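Long-range contacts in integral membrane indolylacetylinositol arabinosyltransferase EmbC (Mycolicibacterium smegmatis, PDB 7BVE), which probably polymerises arabinose from a lipid-linked donor into the arabinan of the mycobacterial cell wall, acting as an integral membrane arabinosyltransferase: residues Val738-Asn743 and Glu947-Gln952; Leu862-Ala867 and Pro942-Glu947; Trp989-Asp994 and Gly1038-Leu1043. All blocks are in the same frame, centred on the assembly; numbering follows the deposited sequence.

Contact 1. Residues Val738-Asn743 and Glu947-Gln952; sequences VEQNAN and ELRTLQ
Two backbone bonds join Val738 to Arg949 in a single antiparallel hydrogen-bonded pair, and the side chains flanking that pair then settle against one another. Arg949 O receives Val738 N at 2.5 Å, nearly along its C=O axis, while Arg949 N returns a straight bond to Val738 O of 2.9 Å (168° at the hydrogen), arriving from above the carbonyl plane. Both residues direct their side chains to the same face of the sheet. Val738 is turned so that CG2 lies beside its own N, and this methyl meets Leu951 CB at 4.0 Å, crossing it obliquely at the start of helix 951-954; Thr950 is the N-cap of that helix.

Glu739 can be traced from root to carboxylate. CB touches the Leu948 methyl CD2 at 3.8 Å, and it is equally near Glu947 O. CG sits in the crowded position between N and the carbonyl carbon (chi1 53°) and still feels Leu948 CD2, at 4.2 Å. Beyond CG the chain is extended, which takes the carboxylate off Leu948: OE2 is hydrogen-bonded to Tyr1028 OH of strand 1020-1029 and makes a long, weak ion pair with Arg944. OE2 thus finds its partners outside the two segments, and Leu948 meets the aliphatic part of the side chain.

On the exposed flank Gln740 and Arg949 approach loosely, Gln740 NE2 lying 3.9 Å from Arg949 NH1 with amide and guanidinium planes 62° apart. Both bear N-H groups, so this is proximity alone. This is a one-pair antiparallel beta bridge at the border of a sheet: strand 949-950 pairs with strand 736-738 as an outermost strand, within this chain, of the mixed sheet in the EmbC C-terminal domain.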
loop_
_atom_site.group_PDB
_atom_site.type_symbol
_atom_site.label_atom_id
_atom_site.label_comp_id
_atom_site.label_asym_id
_atom_site.label_seq_id
_atom_site.Cartn_x
_atom_site.Cartn_y
_atom_site.Cartn_z
ATOM N N VAL A 738 21.937 -1.492 -34.618
ATOM C CA VAL A 738 22.525 -2.693 -34.033
ATOM C C VAL A 738 23.892 -2.919 -34.656
ATOM O O VAL A 738 24.008 -2.997 -35.882
ATOM C CB VAL A 738 21.627 -3.928 -34.260
ATOM C CG1 VAL A 738 22.336 -5.191 -33.871
ATOM C CG2 VAL A 738 20.348 -3.819 -33.466
ATOM N N GLU A 739 24.928 -3.030 -33.827
ATOM C CA GLU A 739 26.231 -3.493 -34.294
ATOM C C GLU A 739 26.398 -4.972 -33.977
ATOM O O GLU A 739 26.283 -5.396 -32.825
ATOM C CB GLU A 739 27.381 -2.670 -33.724
ATOM C CG GLU A 739 27.456 -2.481 -32.240
ATOM C CD GLU A 739 28.775 -1.870 -31.853
ATOM O OE1 GLU A 739 29.659 -1.788 -32.732
ATOM O OE2 GLU A 739 28.923 -1.439 -30.693
ATOM N N GLN A 740 26.648 -5.759 -35.017
ATOM C CA GLN A 740 26.873 -7.183 -34.832
ATOM C C GLN A 740 28.265 -7.442 -34.282
ATOM O O GLN A 740 28.425 -8.019 -33.202
ATOM C CB GLN A 740 26.674 -7.902 -36.159
ATOM C CG GLN A 740 25.251 -7.918 -36.645
ATOM C CD GLN A 740 25.128 -8.571 -37.994
ATOM O OE1 GLN A 740 26.124 -8.898 -38.629
ATOM N NE2 GLN A 740 23.904 -8.779 -38.437
ATOM N N ASN A 741 29.288 -7.012 -35.012
ATOM C CA ASN A 741 30.675 -7.229 -34.623
ATOM C C ASN A 741 31.168 -5.987 -33.889
ATOM O O ASN A 741 31.292 -4.917 -34.488
ATOM C CB ASN A 741 31.528 -7.514 -35.855
ATOM C CG ASN A 741 32.869 -8.111 -35.511
ATOM O OD1 ASN A 741 33.160 -8.382 -34.348
ATOM N ND2 ASN A 741 33.705 -8.309 -36.523
ATOM N N ALA A 742 31.463 -6.127 -32.598
ATOM C CA ALA A 742 31.940 -5.011 -31.790
ATOM C C ALA A 742 33.440 -4.786 -31.903
ATOM O O ALA A 742 33.986 -3.993 -31.136
ATOM C CB ALA A 742 31.567 -5.218 -30.324
ATOM N N ASN A 743 34.118 -5.457 -32.833
ATOM C CA ASN A 743 35.551 -5.305 -33.035
ATOM C C ASN A 743 35.871 -4.605 -34.346
ATOM O O ASN A 743 37.016 -4.646 -34.803
ATOM C CB ASN A 743 36.238 -6.667 -33.007
ATOM C CG ASN A 743 36.062 -7.379 -31.696
ATOM O OD1 ASN A 743 35.427 -8.430 -31.630
ATOM N ND2 ASN A 743 36.623 -6.813 -30.637
ATOM N N GLU A 947 29.891 0.473 -36.638
ATOM C CA GLU A 947 29.226 0.346 -37.930
ATOM C C GLU A 947 27.871 -0.298 -37.689
ATOM O O GLU A 947 27.795 -1.483 -37.351
ATOM C CB GLU A 947 30.068 -0.480 -38.893
ATOM C CG GLU A 947 31.369 0.178 -39.260
ATOM C CD GLU A 947 32.216 -0.687 -40.150
ATOM O OE1 GLU A 947 31.833 -1.851 -40.378
ATOM O OE2 GLU A 947 33.268 -0.208 -40.619
ATOM N N LEU A 948 26.807 0.476 -37.871
ATOM C CA LEU A 948 25.489 0.135 -37.365
ATOM C C LEU A 948 24.548 -0.273 -38.493
ATOM O O LEU A 948 24.595 0.276 -39.594
ATOM C CB LEU A 948 24.905 1.321 -36.603
ATOM C CG LEU A 948 25.739 1.768 -35.407
ATOM C CD1 LEU A 948 25.207 3.051 -34.839
ATOM C CD2 LEU A 948 25.747 0.715 -34.349
ATOM N N ARG A 949 23.695 -1.254 -38.204
ATOM C CA ARG A 949 22.601 -1.666 -39.072
ATOM C C ARG A 949 21.327 -1.659 -38.247
ATOM O O ARG A 949 21.374 -1.642 -37.020
ATOM C CB ARG A 949 22.818 -3.061 -39.657
ATOM C CG ARG A 949 24.036 -3.198 -40.535
ATOM C CD ARG A 949 24.186 -4.620 -41.031
ATOM N NE ARG A 949 23.144 -4.974 -41.989
ATOM C CZ ARG A 949 22.921 -6.206 -42.433
ATOM N NH1 ARG A 949 23.660 -7.216 -42.001
ATOM N NH2 ARG A 949 21.952 -6.430 -43.307
ATOM N N THR A 950 20.183 -1.675 -38.918
ATOM C CA THR A 950 18.939 -1.642 -38.169
ATOM C C THR A 950 18.606 -3.027 -37.636
ATOM O O THR A 950 19.150 -4.036 -38.079
ATOM C CB THR A 950 17.795 -1.115 -39.028
ATOM O OG1 THR A 950 17.609 -1.966 -40.159
ATOM C CG2 THR A 950 18.110 0.267 -39.519
ATOM N N LEU A 951 17.703 -3.067 -36.658
ATOM C CA LEU A 951 17.311 -4.336 -36.059
ATOM C C LEU A 951 16.456 -5.176 -36.994
ATOM O O LEU A 951 16.416 -6.393 -36.841
ATOM C CB LEU A 951 16.585 -4.075 -34.739
ATOM C CG LEU A 951 16.160 -5.172 -33.766
ATOM C CD1 LEU A 951 16.280 -4.654 -32.368
ATOM C CD2 LEU A 951 14.730 -5.587 -33.999
ATOM N N GLN A 952 15.787 -4.563 -37.964
ATOM C CA GLN A 952 15.006 -5.316 -38.935
ATOM C C GLN A 952 15.897 -6.046 -39.928
ATOM O O GLN A 952 15.508 -7.092 -40.451
ATOM C CB GLN A 952 14.040 -4.365 -39.644
ATOM C CG GLN A 952 13.072 -4.973 -40.644
ATOM C CD GLN A 952 12.093 -5.949 -40.024
ATOM O OE1 GLN A 952 11.672 -5.787 -38.884
ATOM N NE2 GLN A 952 11.694 -6.948 -40.794
#

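Contact 2. Residues Leu862-Ala867 and Pro942-Glu947; sequences LLVVSA and PPRIPE
Strand 862-867 and the extended loop 942-947 run roughly antiparallel, their end-to-end directions 138° apart, and a single bridge between Val864 and Arg944 fixes their register. Val864 N donates to Arg944 O over 2.7 Å, almost straight (177° at the hydrogen), aimed nearly along the C=O axis. Pro942 and Pro946, two residues to either side of Arg944, have no N-H to continue the ladder; Leu862 O meets Pro946 CD instead.

The dense part lies around and beyond this bridge toward Pro946. Val864 CG2, beside its own N, meets Pro946 CG at 3.7 Å, crossing it at about a right angle. On the other side of the strand Leu863, with CG anti to its N, brings CD1 to within 3.7 Å of Ile945 CG1. Arg944 runs alongside Val864 in the same direction, then bends at chi3 (64°). Val864 CG1 comes to the edge of the guanidinium, 3.4 Å from Arg944 NH1, while Ser866 OG, hydrogen-bonded to Asn908, stands 3.6 Å from the same nitrogen.

Contact thins toward the other end, where Val865 CG1 still rests on Pro943 CA at 3.8 Å but Pro942 turns its CB away and is partly exposed.

Arg944 is buried, yet the partners found for its guanidinium are weak: bonds to Asn908 OD1 and Ala742 O, besides the weak, long ion pair with Glu739. Its positive charge is probably eased by neutral oxygen dipoles and that distant carboxylate, not by a close salt bridge, while apolar packing and the straight bond from Val864 N to Arg944 O carry much of the interface.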
loop_
_atom_site.group_PDB
_atom_site.type_symbol
_atom_site.label_atom_id
_atom_site.label_comp_id
_atom_site.label_asym_id
_atom_site.label_seq_id
_atom_site.Cartn_x
_atom_site.Cartn_y
_atom_site.Cartn_z
ATOM N N LEU A 862 28.177 7.909 -34.179
ATOM C CA LEU A 862 28.504 7.727 -32.769
ATOM C C LEU A 862 29.989 7.472 -32.604
ATOM O O LEU A 862 30.611 6.830 -33.455
ATOM C CB LEU A 862 27.718 6.574 -32.164
ATOM C CG LEU A 862 26.263 6.784 -31.826
ATOM C CD1 LEU A 862 25.693 5.491 -31.351
ATOM C CD2 LEU A 862 26.120 7.823 -30.742
ATOM N N LEU A 863 30.538 7.957 -31.497
ATOM C CA LEU A 863 31.849 7.565 -31.000
ATOM C C LEU A 863 31.645 6.896 -29.651
ATOM O O LEU A 863 31.074 7.500 -28.740
ATOM C CB LEU A 863 32.748 8.788 -30.858
ATOM C CG LEU A 863 34.175 8.639 -30.365
ATOM C CD1 LEU A 863 35.016 7.879 -31.355
ATOM C CD2 LEU A 863 34.739 10.010 -30.134
ATOM N N VAL A 864 32.085 5.647 -29.525
ATOM C CA VAL A 864 31.735 4.828 -28.370
ATOM C C VAL A 864 33.003 4.337 -27.684
ATOM O O VAL A 864 33.915 3.826 -28.342
ATOM C CB VAL A 864 30.843 3.630 -28.765
ATOM C CG1 VAL A 864 30.429 2.859 -27.542
ATOM C CG2 VAL A 864 29.615 4.071 -29.504
ATOM N N VAL A 865 33.068 4.505 -26.361
ATOM C CA VAL A 865 34.003 3.772 -25.517
ATOM C C VAL A 865 33.184 2.926 -24.556
ATOM O O VAL A 865 32.032 3.255 -24.255
ATOM C CB VAL A 865 34.975 4.693 -24.746
ATOM C CG1 VAL A 865 35.743 5.574 -25.698
ATOM C CG2 VAL A 865 34.260 5.527 -23.715
ATOM N N SER A 866 33.757 1.818 -24.108
ATOM C CA SER A 866 33.118 0.955 -23.128
ATOM C C SER A 866 33.744 1.197 -21.764
ATOM O O SER A 866 34.950 1.430 -21.661
ATOM C CB SER A 866 33.267 -0.512 -23.514
ATOM O OG SER A 866 32.667 -0.773 -24.762
ATOM N N ALA A 867 32.933 1.134 -20.717
ATOM C CA ALA A 867 33.433 1.489 -19.402
ATOM C C ALA A 867 32.667 0.743 -18.326
ATOM O O ALA A 867 31.474 0.478 -18.465
ATOM C CB ALA A 867 33.331 2.992 -19.172
ATOM N N PRO A 942 39.764 1.166 -25.544
ATOM C CA PRO A 942 40.007 2.207 -26.526
ATOM C C PRO A 942 38.792 2.666 -27.355
ATOM O O PRO A 942 37.837 1.968 -27.378
ATOM C CB PRO A 942 41.125 1.596 -27.357
ATOM C CG PRO A 942 40.908 0.135 -27.242
ATOM C CD PRO A 942 40.358 -0.097 -25.864
ATOM N N PRO A 943 38.799 3.878 -27.955
ATOM C CA PRO A 943 37.705 4.424 -28.749
ATOM C C PRO A 943 37.337 3.623 -29.992
ATOM O O PRO A 943 38.185 3.098 -30.626
ATOM C CB PRO A 943 38.292 5.673 -29.366
ATOM C CG PRO A 943 39.227 6.111 -28.337
ATOM C CD PRO A 943 39.881 4.826 -27.894
ATOM N N ARG A 944 36.112 3.821 -30.424
ATOM C CA ARG A 944 35.478 3.009 -31.441
ATOM C C ARG A 944 34.402 3.829 -32.130
ATOM O O ARG A 944 33.629 4.524 -31.467
ATOM C CB ARG A 944 34.887 1.761 -30.782
ATOM C CG ARG A 944 34.238 0.770 -31.690
ATOM C CD ARG A 944 33.747 -0.388 -30.862
ATOM N NE ARG A 944 32.715 0.021 -29.922
ATOM C CZ ARG A 944 32.265 -0.746 -28.939
ATOM N NH1 ARG A 944 31.324 -0.320 -28.118
ATOM N NH2 ARG A 944 32.765 -1.951 -28.775
ATOM N N ILE A 945 34.372 3.772 -33.458
ATOM C CA ILE A 945 33.228 4.282 -34.211
ATOM C C ILE A 945 32.474 3.084 -34.771
ATOM O O ILE A 945 32.947 2.434 -35.717
ATOM C CB ILE A 945 33.643 5.252 -35.323
ATOM C CG1 ILE A 945 34.197 6.533 -34.711
ATOM C CG2 ILE A 945 32.455 5.622 -36.168
ATOM C CD1 ILE A 945 34.773 7.475 -35.714
ATOM N N PRO A 946 31.326 2.740 -34.203
ATOM C CA PRO A 946 30.635 1.516 -34.601
ATOM C C PRO A 946 29.987 1.619 -35.970
ATOM O O PRO A 946 29.595 2.697 -36.417
ATOM C CB PRO A 946 29.581 1.354 -33.509
ATOM C CG PRO A 946 29.393 2.691 -32.961
ATOM C CD PRO A 946 30.715 3.343 -33.014
ATOM N N GLU A 947 29.891 0.473 -36.638
ATOM C CA GLU A 947 29.226 0.346 -37.930
ATOM C C GLU A 947 27.871 -0.298 -37.689
ATOM O O GLU A 947 27.795 -1.483 -37.351
ATOM C CB GLU A 947 30.068 -0.480 -38.893
ATOM C CG GLU A 947 31.369 0.178 -39.260
ATOM C CD GLU A 947 32.216 -0.687 -40.150
ATOM O OE1 GLU A 947 31.833 -1.851 -40.378
ATOM O OE2 GLU A 947 33.268 -0.208 -40.619
#

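Contact 3. Residues Trp989-Asp994 and Gly1038-Leu1043; sequences WRILPD and GSLQRL
Three backbone bonds tie strand 989-992 to strand 1039-1043. Arg990 and Gln1041 exchange two of them: Gln1041 N reaches Arg990 O at 3.0 Å in the carbonyl plane, whereas Arg990 N meets Gln1041 O at 3.2 Å from above the Gln1041 carbonyl plane and with the bond bent at the hydrogen (140°). Leu992 N gives a straighter bond to Ser1039 O, 3.0 Å and 170° at the hydrogen. At the non-hydrogen-bonded pairs the backbone turns to the neighbouring strands: Trp989 and Ile991 bond to Met962, Leu1040 to Val1025 and Arg1042 to Ser1023. These outward bonds place the pair inside a mixed sheet of the EmbC C-terminal domain, with strand 961-963 parallel to 989-992 on one flank and strand 1020-1029 antiparallel to 1039-1045 on the other.

On the face with Trp989, Ile991 and Leu1040, the indole leans back over the partner strand: Trp989 CZ3 rests on Arg1042 CG at 3.5 Å, and Trp989 CE3 on Leu1040 CD1 at 4.0 Å. The Arg1042 side chain runs beside the indole and bends at chi3, giving NH2 a weak bond to Ser1023 OG. The opposite face carries Arg990 and Gln1041, side by side with flat ends 77° apart. Leu992 CG covers one face of the Arg990 guanidinium, offset toward its rim, and NE has a long, weak ion pair with Asp964. Beside Pro993, Gly1038 CA lies 3.4 Å from Pro993 O in a CA-H...O contact, at glycine-like backbone angles. Asp994 is at the N-cap of helix 995-1001, and its OD1 accepts a weak bond from Gly997 N.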
loop_
_atom_site.group_PDB
_atom_site.type_symbol
_atom_site.label_atom_id
_atom_site.label_comp_id
_atom_site.label_asym_id
_atom_site.label_seq_id
_atom_site.Cartn_x
_atom_site.Cartn_y
_atom_site.Cartn_z
ATOM N N TRP A 989 16.831 -15.108 -30.523
ATOM C CA TRP A 989 17.011 -13.741 -30.069
ATOM C C TRP A 989 16.111 -13.523 -28.868
ATOM O O TRP A 989 15.268 -14.356 -28.547
ATOM C CB TRP A 989 16.672 -12.741 -31.180
ATOM C CG TRP A 989 17.557 -12.816 -32.386
ATOM C CD1 TRP A 989 17.308 -13.483 -33.542
ATOM C CD2 TRP A 989 18.823 -12.183 -32.557
ATOM N NE1 TRP A 989 18.346 -13.318 -34.418
ATOM C CE2 TRP A 989 19.290 -12.520 -33.834
ATOM C CE3 TRP A 989 19.608 -11.363 -31.751
ATOM C CZ2 TRP A 989 20.500 -12.066 -34.320
ATOM C CZ3 TRP A 989 20.799 -10.913 -32.237
ATOM C CH2 TRP A 989 21.242 -11.267 -33.504
ATOM N N ARG A 990 16.283 -12.394 -28.199
ATOM C CA ARG A 990 15.380 -12.002 -27.130
ATOM C C ARG A 990 15.340 -10.484 -27.058
ATOM O O ARG A 990 16.382 -9.837 -27.126
ATOM C CB ARG A 990 15.814 -12.573 -25.785
ATOM C CG ARG A 990 14.868 -12.221 -24.683
ATOM C CD ARG A 990 15.358 -12.618 -23.336
ATOM N NE ARG A 990 14.530 -11.982 -22.322
ATOM C CZ ARG A 990 14.780 -12.022 -21.018
ATOM N NH1 ARG A 990 15.842 -12.665 -20.566
ATOM N NH2 ARG A 990 13.975 -11.402 -20.173
ATOM N N ILE A 991 14.145 -9.916 -26.923
ATOM C CA ILE A 991 13.964 -8.475 -26.814
ATOM C C ILE A 991 13.351 -8.166 -25.456
ATOM O O ILE A 991 12.332 -8.754 -25.084
ATOM C CB ILE A 991 13.094 -7.930 -27.961
ATOM C CG1 ILE A 991 13.790 -8.175 -29.293
ATOM C CG2 ILE A 991 12.867 -6.460 -27.807
ATOM C CD1 ILE A 991 12.925 -7.966 -30.472
ATOM N N LEU A 992 13.969 -7.252 -24.722
ATOM C CA LEU A 992 13.585 -6.911 -23.365
ATOM C C LEU A 992 13.071 -5.478 -23.306
ATOM O O LEU A 992 13.298 -4.693 -24.231
ATOM C CB LEU A 992 14.773 -7.052 -22.403
ATOM C CG LEU A 992 15.378 -8.407 -22.059
ATOM C CD1 LEU A 992 16.398 -8.841 -23.086
ATOM C CD2 LEU A 992 15.994 -8.352 -20.706
ATOM N N PRO A 993 12.352 -5.104 -22.239
ATOM C CA PRO A 993 12.110 -3.683 -21.976
ATOM C C PRO A 993 13.314 -3.010 -21.339
ATOM O O PRO A 993 14.389 -3.607 -21.247
ATOM C CB PRO A 993 10.923 -3.703 -21.009
ATOM C CG PRO A 993 10.316 -5.009 -21.179
ATOM C CD PRO A 993 11.422 -5.941 -21.474
ATOM N N ASP A 994 13.156 -1.767 -20.887
ATOM C CA ASP A 994 14.221 -1.108 -20.143
ATOM C C ASP A 994 14.399 -1.761 -18.773
ATOM O O ASP A 994 13.634 -2.636 -18.370
ATOM C CB ASP A 994 13.943 0.385 -20.004
ATOM C CG ASP A 994 12.618 0.680 -19.335
ATOM O OD1 ASP A 994 11.784 -0.234 -19.184
ATOM O OD2 ASP A 994 12.422 1.844 -18.926
ATOM N N GLY A 1038 15.354 -0.358 -24.179
ATOM C CA GLY A 1038 15.305 -1.776 -23.931
ATOM C C GLY A 1038 16.662 -2.382 -24.251
ATOM O O GLY A 1038 17.667 -1.672 -24.228
ATOM N N SER A 1039 16.672 -3.677 -24.561
ATOM C CA SER A 1039 17.914 -4.342 -24.916
ATOM C C SER A 1039 17.632 -5.573 -25.761
ATOM O O SER A 1039 16.503 -6.048 -25.814
ATOM C CB SER A 1039 18.721 -4.717 -23.671
ATOM O OG SER A 1039 18.017 -5.601 -22.833
ATOM N N LEU A 1040 18.675 -6.067 -26.423
ATOM C CA LEU A 1040 18.632 -7.218 -27.311
ATOM C C LEU A 1040 19.690 -8.228 -26.886
ATOM O O LEU A 1040 20.767 -7.853 -26.425
ATOM C CB LEU A 1040 18.880 -6.784 -28.755
ATOM C CG LEU A 1040 18.862 -7.811 -29.881
ATOM C CD1 LEU A 1040 17.486 -8.397 -30.047
ATOM C CD2 LEU A 1040 19.340 -7.197 -31.162
ATOM N N GLN A 1041 19.380 -9.517 -27.029
ATOM C CA GLN A 1041 20.304 -10.583 -26.671
ATOM C C GLN A 1041 20.362 -11.630 -27.770
ATOM O O GLN A 1041 19.404 -11.826 -28.516
ATOM C CB GLN A 1041 19.903 -11.260 -25.363
ATOM C CG GLN A 1041 20.013 -10.388 -24.157
ATOM C CD GLN A 1041 19.616 -11.105 -22.906
ATOM O OE1 GLN A 1041 19.200 -12.254 -22.949
ATOM N NE2 GLN A 1041 19.740 -10.432 -21.776
ATOM N N ARG A 1042 21.502 -12.310 -27.863
ATOM C CA ARG A 1042 21.647 -13.529 -28.649
ATOM C C ARG A 1042 21.435 -14.708 -27.722
ATOM O O ARG A 1042 21.823 -14.652 -26.555
ATOM C CB ARG A 1042 23.026 -13.638 -29.297
ATOM C CG ARG A 1042 23.249 -12.738 -30.463
ATOM C CD ARG A 1042 24.656 -12.837 -31.004
ATOM N NE ARG A 1042 25.613 -12.263 -30.068
ATOM C CZ ARG A 1042 26.930 -12.323 -30.213
ATOM N NH1 ARG A 1042 27.456 -12.928 -31.268
ATOM N NH2 ARG A 1042 27.724 -11.779 -29.300
ATOM N N LEU A 1043 20.830 -15.768 -28.230
ATOM C CA LEU A 1043 20.657 -16.990 -27.461
ATOM C C LEU A 1043 21.425 -18.113 -28.147
ATOM O O LEU A 1043 21.137 -18.454 -29.295
ATOM C CB LEU A 1043 19.179 -17.328 -27.316
ATOM C CG LEU A 1043 18.353 -16.310 -26.534
ATOM C CD1 LEU A 1043 16.913 -16.731 -26.497
ATOM C CD2 LEU A 1043 18.865 -16.120 -25.140
#

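In the fold
Contacts 1 and 3 belong to one mixed sheet, with strand 1020-1029 between them. Their centres are 14 Å apart, yet they meet through side chains: Leu1040 CD2 lies 4.2 Å from both Val738 CG2 and Leu951 CD1. Contact 2 couples strand 862-867, part of another sheet, to the same chain run, since Glu947 belongs to contacts 1 and 2, whose centres are 12 Å apart. Contacts 2 and 3 do not touch; their nearest atoms are about 11 Å apart. From contact 3 the drug site is not far: the Pro993 side chain is about 12 Å from bound ethambutol, whose pocket includes Trp965, just beyond strand 961-963, and Val1004.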